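Local coordinates for glucanase (Clostridium thermocellum, PDB 5GXX), which probably hydrolyses internal beta-1,4-glucosidic bonds of cellulose, as a family 9 endoglucanase associated with the cellulosome, at residues T163-A168 against T206-A211; D97-C102 against A149-V154; Y338-N343 against S348-F353. The protein carries 1 engineered substitution. All blocks are in the same frame, centred on the assembly; numbering follows the deposited sequence.

Contact 1: residues T163-A168 against T206-A211; sequences TYLRYA and TWLYLA
Two helices of the mainly helical catalytic domain, which in glycoside hydrolase family 9 is an (alpha/alpha)6 barrel, meet here through four apolar side chains. Residues 163-168 of helix 162-178 and residues 206-211 of helix 198-212 run roughly antiparallel, their axes 141° apart and 11.6 Å from each other at closest approach. At that spacing the backbones stay well separated, and the gap is bridged by the ends of two leucines. Leu208 CD2 is the central methyl: it meets Leu165 CD1 at 3.9 Å and Ala168 CB at 4.1 Å. The same Leu165 CD1 also touches Ala211 CB, at 4.2 Å. With CG trans to its backbone N (chi1 178°), Leu165 swings a branch across to the facing helix, where it meets the Leu208 side chain at a slant. Each helix thus offers residues three apart, Leu165 and Ala168 against Leu208 and Ala211, and no hydrogen bond spans the pair. The first turn of helix 198-212 carries Asp199 and Glu200, ligands of a bound calcium ion. Helix 142-158 backs the contact, Leu152 lying on Ala168 and Ser156 on Leu165, while Tyr217 of helix 215-224 packs on Leu208.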
# COMPACT_ATOMS: atom_id res chain seq x y z
N THR A 163 -43.05 30.38 23.26
CA THR A 163 -42.23 30.27 22.06
C THR A 163 -42.55 28.94 21.37
O THR A 163 -42.76 28.90 20.17
CB THR A 163 -40.72 30.37 22.39
OG1 THR A 163 -40.44 31.69 22.89
CG2 THR A 163 -39.84 30.11 21.18
N TYR A 164 -42.60 27.86 22.15
CA TYR A 164 -42.88 26.57 21.54
C TYR A 164 -44.23 26.58 20.83
O TYR A 164 -44.36 26.03 19.73
CB TYR A 164 -42.78 25.41 22.54
CG TYR A 164 -41.40 25.19 23.13
CD1 TYR A 164 -40.24 25.62 22.48
CD2 TYR A 164 -41.24 24.55 24.36
CE1 TYR A 164 -38.97 25.43 23.04
CE2 TYR A 164 -39.99 24.37 24.92
CZ TYR A 164 -38.86 24.81 24.26
OH TYR A 164 -37.63 24.60 24.83
N LEU A 165 -45.22 27.25 21.41
CA LEU A 165 -46.56 27.32 20.83
C LEU A 165 -46.56 28.14 19.54
O LEU A 165 -47.20 27.76 18.56
CB LEU A 165 -47.58 27.89 21.83
CG LEU A 165 -49.00 28.04 21.27
CD1 LEU A 165 -49.62 26.72 20.80
CD2 LEU A 165 -49.90 28.73 22.28
N ARG A 166 -45.80 29.23 19.55
CA ARG A 166 -45.66 30.06 18.36
C ARG A 166 -45.11 29.25 17.18
O ARG A 166 -45.66 29.31 16.07
CB ARG A 166 -44.76 31.27 18.67
CG ARG A 166 -44.46 32.16 17.47
CD ARG A 166 -43.57 33.34 17.87
NE ARG A 166 -43.11 34.12 16.72
CZ ARG A 166 -43.82 35.09 16.13
NH1 ARG A 166 -45.05 35.39 16.54
NH2 ARG A 166 -43.30 35.74 15.09
N TYR A 167 -44.05 28.48 17.43
CA TYR A 167 -43.43 27.65 16.40
C TYR A 167 -44.28 26.44 16.05
O TYR A 167 -44.30 26.02 14.89
CB TYR A 167 -42.00 27.28 16.77
CG TYR A 167 -41.05 28.44 16.54
CD1 TYR A 167 -40.97 29.49 17.45
CD2 TYR A 167 -40.27 28.50 15.38
CE1 TYR A 167 -40.13 30.58 17.22
CE2 TYR A 167 -39.43 29.59 15.14
CZ TYR A 167 -39.35 30.61 16.07
OH TYR A 167 -38.51 31.68 15.84
N ALA A 168 -44.98 25.87 17.03
CA ALA A 168 -45.93 24.80 16.72
C ALA A 168 -46.96 25.28 15.69
O ALA A 168 -47.30 24.55 14.75
CB ALA A 168 -46.63 24.34 17.97
N THR A 206 -54.58 17.97 16.80
CA THR A 206 -55.15 17.49 18.05
C THR A 206 -54.40 18.10 19.23
O THR A 206 -55.03 18.62 20.16
CB THR A 206 -55.14 15.95 18.13
OG1 THR A 206 -55.97 15.44 17.08
CG2 THR A 206 -55.63 15.43 19.48
N TRP A 207 -53.07 18.04 19.20
CA TRP A 207 -52.27 18.68 20.23
C TRP A 207 -52.46 20.20 20.29
O TRP A 207 -52.43 20.77 21.38
CB TRP A 207 -50.78 18.32 20.10
CG TRP A 207 -50.48 16.97 20.73
CD1 TRP A 207 -50.05 15.84 20.08
CD2 TRP A 207 -50.61 16.62 22.11
NE1 TRP A 207 -49.89 14.81 20.99
CE2 TRP A 207 -50.24 15.26 22.24
CE3 TRP A 207 -51.02 17.32 23.26
CZ2 TRP A 207 -50.26 14.58 23.46
CZ3 TRP A 207 -51.03 16.64 24.48
CH2 TRP A 207 -50.65 15.29 24.57
N LEU A 208 -52.62 20.85 19.14
CA LEU A 208 -52.94 22.28 19.11
C LEU A 208 -54.31 22.60 19.73
O LEU A 208 -54.45 23.62 20.41
CB LEU A 208 -52.80 22.86 17.70
CG LEU A 208 -51.35 23.10 17.25
CD1 LEU A 208 -51.22 23.26 15.75
CD2 LEU A 208 -50.68 24.26 18.01
N TYR A 209 -55.30 21.74 19.53
CA TYR A 209 -56.56 21.87 20.22
C TYR A 209 -56.35 21.76 21.73
O TYR A 209 -56.84 22.58 22.50
CB TYR A 209 -57.56 20.79 19.79
CG TYR A 209 -58.94 21.00 20.38
CD1 TYR A 209 -59.59 22.22 20.19
CD2 TYR A 209 -59.60 20.02 21.13
CE1 TYR A 209 -60.85 22.46 20.71
CE2 TYR A 209 -60.87 20.26 21.67
CZ TYR A 209 -61.49 21.48 21.46
OH TYR A 209 -62.75 21.76 21.95
N LEU A 210 -55.59 20.75 22.14
CA LEU A 210 -55.36 20.56 23.56
C LEU A 210 -54.53 21.71 24.14
O LEU A 210 -54.61 21.99 25.34
CB LEU A 210 -54.73 19.19 23.84
CG LEU A 210 -55.55 17.92 23.58
CD1 LEU A 210 -54.68 16.72 23.94
CD2 LEU A 210 -56.85 17.93 24.37
N ALA A 211 -53.73 22.35 23.30
CA ALA A 211 -52.94 23.49 23.76
C ALA A 211 -53.75 24.79 23.86
O ALA A 211 -53.62 25.50 24.85
CB ALA A 211 -51.67 23.68 22.91

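Contact 2: residues D97-C102 against A149-V154; sequences DYLVAC and AAALAV
Leu99 O is gripped twice near the C-terminal end of helix 85-101: Cys102 N donates to it at 3.3 Å, and Tyr171 OH of helix 162-178 makes a second hydrogen bond. Cys102 N also has a weak bond to Tyr98 O, one residue further back. Leu99 turns its side chain toward residues 149-154, and its CD1 methyl rests on Ala151 CB at 3.8 Å. Leu152 answers from the facing helix with both branches of its fork. Leu152 CD1 lies against Leu99 CB at 4.1 Å, while Leu152 CD2 reaches Val100 CG2 at 3.8 Å, the side chains of Leu152 and Val100 crossing at about a right angle. The fork is aimed by a CG trans to the Leu152 carbonyl carbon (chi1 -70°), and its methyls are thereby shared between successive residues of the other helix. These are neighbouring helices of the (alpha/alpha)6 barrel expected of a family 9 catalytic domain; the axes of the two short segments come within 10.2 Å, at 130° to each other. The contacts across the pair are all apolar, with no hydrogen bond between the two segments. Helix 58-75 closes one flank, with Ala62 on Leu99 and Ala66 on Ala151, and Tyr98, reaching toward the same helix, ends in a hydrogen bond from its OH to Asn58 OD1. Helix 162-178 adds Tyr167 against Val100, and Tyr171, the hydroxyl partner of Leu99 O, also touches Leu152.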
# COMPACT_ATOMS: atom_id res chain seq x y z
N ASP A 97 -35.73 22.91 21.65
CA ASP A 97 -34.92 24.06 21.24
C ASP A 97 -34.35 23.86 19.84
O ASP A 97 -34.31 24.79 19.04
CB ASP A 97 -33.80 24.35 22.25
CG ASP A 97 -34.33 24.96 23.53
OD1 ASP A 97 -35.51 25.39 23.56
OD2 ASP A 97 -33.58 25.02 24.53
N TYR A 98 -33.89 22.64 19.56
CA TYR A 98 -33.42 22.26 18.24
C TYR A 98 -34.52 22.38 17.18
O TYR A 98 -34.25 22.94 16.12
CB TYR A 98 -32.76 20.86 18.24
CG TYR A 98 -32.55 20.27 16.87
CD1 TYR A 98 -33.53 19.49 16.27
CD2 TYR A 98 -31.37 20.49 16.15
CE1 TYR A 98 -33.35 18.93 15.02
CE2 TYR A 98 -31.18 19.94 14.90
CZ TYR A 98 -32.17 19.17 14.33
OH TYR A 98 -32.02 18.61 13.08
N LEU A 99 -35.74 21.91 17.46
CA LEU A 99 -36.80 22.00 16.46
C LEU A 99 -37.10 23.46 16.11
O LEU A 99 -37.29 23.78 14.93
CB LEU A 99 -38.08 21.31 16.92
CG LEU A 99 -37.95 19.82 17.24
CD1 LEU A 99 -39.31 19.22 17.59
CD2 LEU A 99 -37.31 19.08 16.06
N VAL A 100 -37.10 24.33 17.11
CA VAL A 100 -37.21 25.78 16.89
C VAL A 100 -36.06 26.31 16.04
O VAL A 100 -36.29 27.09 15.10
CB VAL A 100 -37.36 26.56 18.22
CG1 VAL A 100 -37.25 28.10 18.03
CG2 VAL A 100 -38.71 26.26 18.84
N ALA A 101 -34.84 25.87 16.34
CA ALA A 101 -33.66 26.35 15.62
C ALA A 101 -33.62 25.92 14.16
O ALA A 101 -32.88 26.50 13.36
CB ALA A 101 -32.37 25.98 16.36
N CYS A 102 -34.43 24.92 13.80
CA CYS A 102 -34.52 24.44 12.42
C CYS A 102 -35.37 25.31 11.49
O CYS A 102 -35.39 25.08 10.29
CB CYS A 102 -35.14 23.04 12.38
SG CYS A 102 -34.00 21.75 12.93
N ALA A 149 -44.34 20.20 14.57
CA ALA A 149 -45.40 21.03 15.14
C ALA A 149 -46.03 20.38 16.37
O ALA A 149 -46.25 21.05 17.37
CB ALA A 149 -46.49 21.28 14.11
N ALA A 150 -46.31 19.08 16.27
CA ALA A 150 -46.95 18.34 17.35
C ALA A 150 -46.08 18.35 18.60
O ALA A 150 -46.56 18.58 19.71
CB ALA A 150 -47.23 16.91 16.92
N ALA A 151 -44.78 18.11 18.41
CA ALA A 151 -43.83 18.07 19.52
C ALA A 151 -43.80 19.41 20.24
O ALA A 151 -43.84 19.50 21.47
CB ALA A 151 -42.44 17.72 19.01
N LEU A 152 -43.79 20.47 19.44
CA LEU A 152 -43.80 21.82 20.02
C LEU A 152 -45.14 22.19 20.65
O LEU A 152 -45.18 22.93 21.65
CB LEU A 152 -43.35 22.84 18.97
CG LEU A 152 -41.86 22.74 18.63
CD1 LEU A 152 -41.56 23.39 17.28
CD2 LEU A 152 -40.97 23.33 19.73
N ALA A 153 -46.23 21.65 20.13
CA ALA A 153 -47.54 21.92 20.71
C ALA A 153 -47.64 21.29 22.10
O ALA A 153 -47.91 21.97 23.09
CB ALA A 153 -48.65 21.42 19.81
N VAL A 154 -47.43 19.99 22.20
CA VAL A 154 -47.42 19.40 23.54
C VAL A 154 -46.34 19.98 24.46
O VAL A 154 -46.60 20.24 25.64
CB VAL A 154 -47.41 17.86 23.49
CG1 VAL A 154 -46.14 17.30 22.82
CG2 VAL A 154 -47.61 17.30 24.89

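Contact 3: residues Y338-N343 against S348-F353; sequences YALGSN and SYVVGF
The rings of Tyr338 and Tyr349 approach each other at a slant, Tyr338 CE1 lying 3.9 Å from Tyr349 CE2. One face of the Tyr338 ring carries Asn343 CB, 3.4 Å above its centre. At the edge of the Tyr349 ring, in its plane, sits a water that joins the two hydroxyls, 2.7 Å from Tyr349 OH, and donates to Tyr338 OH; Asp396 is a further partner of the latter. Tyr398 packs edge-to-face with Tyr349, and Arg347 makes a cation-pi contact with it. The Asn343 amide, tilted 60° to the Tyr349 ring, brings ND2 to 3.4 Å from Tyr349 CE2. Asn343 ND2 donates to Tyr338 O (2.9 Å), in the carbonyl plane, and makes another bond to Arg347 O. Tyr338 O is gripped a second time, by Gly341 N. Phe353 meets Ser348 OG at its ring edge, in plane, while its CE2 touches Leu340 CD2 at 3.8 Å. That same methyl also meets Val350 CG2, and the Leu340 and Val350 side chains lie side by side. Between these apolar and aromatic groups a nearly straight backbone bond, Tyr349 N to Ala339 O at 2.8 Å (165° at the hydrogen), ties the loop to the last turn of helix 322-340. Ser348 OG accepts from Val350 N at 2.9 Å. The helix ends in a Schellman motif at Gly341, whose phi is positive, and the returning chain folds against it through an ST turn at Ser348 and a type II beta turn from Val350 to Phe353.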
# COMPACT_ATOMS: atom_id res chain seq x y z
N TYR A 338 -42.07 -7.46 30.48
CA TYR A 338 -41.26 -8.28 29.59
C TYR A 338 -39.94 -7.59 29.28
O TYR A 338 -38.87 -8.19 29.40
CB TYR A 338 -42.01 -8.61 28.29
CG TYR A 338 -41.28 -9.58 27.39
CD1 TYR A 338 -40.11 -9.21 26.74
CD2 TYR A 338 -41.72 -10.89 27.22
CE1 TYR A 338 -39.41 -10.09 25.92
CE2 TYR A 338 -41.04 -11.78 26.40
CZ TYR A 338 -39.91 -11.36 25.72
OH TYR A 338 -39.16 -12.21 24.93
N ALA A 339 -40.00 -6.31 28.93
CA ALA A 339 -38.78 -5.54 28.64
C ALA A 339 -37.80 -5.46 29.81
O ALA A 339 -36.58 -5.36 29.61
CB ALA A 339 -39.18 -4.15 28.18
N LEU A 340 -38.33 -5.49 31.03
CA LEU A 340 -37.50 -5.32 32.24
C LEU A 340 -37.00 -6.64 32.82
O LEU A 340 -36.10 -6.63 33.67
CB LEU A 340 -38.28 -4.55 33.31
CG LEU A 340 -38.76 -3.13 32.97
CD1 LEU A 340 -39.45 -2.43 34.13
CD2 LEU A 340 -37.63 -2.22 32.46
N GLY A 341 -37.56 -7.76 32.36
CA GLY A 341 -37.04 -9.07 32.74
C GLY A 341 -38.04 -10.19 32.91
O GLY A 341 -37.64 -11.30 33.25
N SER A 342 -39.32 -9.92 32.67
CA SER A 342 -40.35 -10.97 32.74
C SER A 342 -40.48 -11.71 31.42
O SER A 342 -41.43 -11.52 30.66
CB SER A 342 -41.70 -10.39 33.16
OG SER A 342 -41.59 -9.82 34.46
N ASN A 343 -39.49 -12.56 31.17
CA ASN A 343 -39.36 -13.22 29.88
C ASN A 343 -38.63 -14.54 30.08
O ASN A 343 -38.24 -14.84 31.22
CB ASN A 343 -38.67 -12.25 28.90
CG ASN A 343 -37.31 -11.80 29.38
OD1 ASN A 343 -36.44 -12.64 29.66
ND2 ASN A 343 -37.10 -10.50 29.46
N SER A 348 -33.23 -8.33 31.69
CA SER A 348 -33.55 -7.00 31.21
C SER A 348 -33.07 -6.81 29.78
O SER A 348 -32.00 -7.30 29.40
CB SER A 348 -32.87 -5.99 32.13
OG SER A 348 -32.99 -4.70 31.57
N TYR A 349 -33.90 -6.10 29.01
CA TYR A 349 -33.57 -5.58 27.68
C TYR A 349 -33.25 -4.09 27.69
O TYR A 349 -33.21 -3.45 26.63
CB TYR A 349 -34.73 -5.90 26.72
CG TYR A 349 -34.73 -7.36 26.32
CD1 TYR A 349 -33.79 -7.83 25.41
CD2 TYR A 349 -35.64 -8.28 26.85
CE1 TYR A 349 -33.75 -9.17 25.03
CE2 TYR A 349 -35.61 -9.65 26.48
CZ TYR A 349 -34.65 -10.08 25.56
OH TYR A 349 -34.57 -11.40 25.15
N VAL A 350 -32.96 -3.57 28.88
CA VAL A 350 -32.63 -2.16 29.07
C VAL A 350 -31.17 -2.12 29.54
O VAL A 350 -30.83 -2.65 30.61
CB VAL A 350 -33.56 -1.47 30.10
CG1 VAL A 350 -33.11 -0.02 30.37
CG2 VAL A 350 -35.03 -1.55 29.67
N VAL A 351 -30.31 -1.52 28.72
CA VAL A 351 -28.88 -1.41 29.05
C VAL A 351 -28.69 -0.79 30.43
O VAL A 351 -29.32 0.23 30.76
CB VAL A 351 -28.15 -0.57 27.98
CG1 VAL A 351 -26.65 -0.42 28.30
CG2 VAL A 351 -28.32 -1.18 26.62
N GLY A 352 -27.84 -1.42 31.24
CA GLY A 352 -27.47 -0.83 32.53
C GLY A 352 -28.55 -0.93 33.59
O GLY A 352 -28.49 -0.19 34.58
N PHE A 353 -29.52 -1.80 33.38
CA PHE A 353 -30.62 -1.97 34.32
C PHE A 353 -30.98 -3.43 34.53
O PHE A 353 -31.03 -4.23 33.58
CB PHE A 353 -31.89 -1.25 33.85
CG PHE A 353 -33.10 -1.54 34.72
CD1 PHE A 353 -33.37 -0.76 35.84
CD2 PHE A 353 -33.95 -2.59 34.40
CE1 PHE A 353 -34.49 -1.05 36.64
CE2 PHE A 353 -35.05 -2.90 35.20
CZ PHE A 353 -35.33 -2.11 36.32
O HOH W 1 -36.71 -12.87 25.95

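Contacts 1 and 2 adjoin, their centres 9 Å apart, and helix 142-158 of contact 2 is followed directly in the chain by helix 162-178 of contact 1. A probable hydrogen bond of 2.6 Å from Tyr164 OH to Asp97 OD1 joins them, and Ala168 CB packs at 3.4 Å from Ala149 O. Contact 3 stands apart: its centre is about 35 Å from that of contact 1 and 31 Å from that of contact 2, with nearest atoms about 22 and 23 Å away. All three belong to the family 9 catalytic region. The second calcium ion, bound by residues including Asp488 and Asp566, lies in the strand-rich C-terminal part, from which none of the contacts draws a segment.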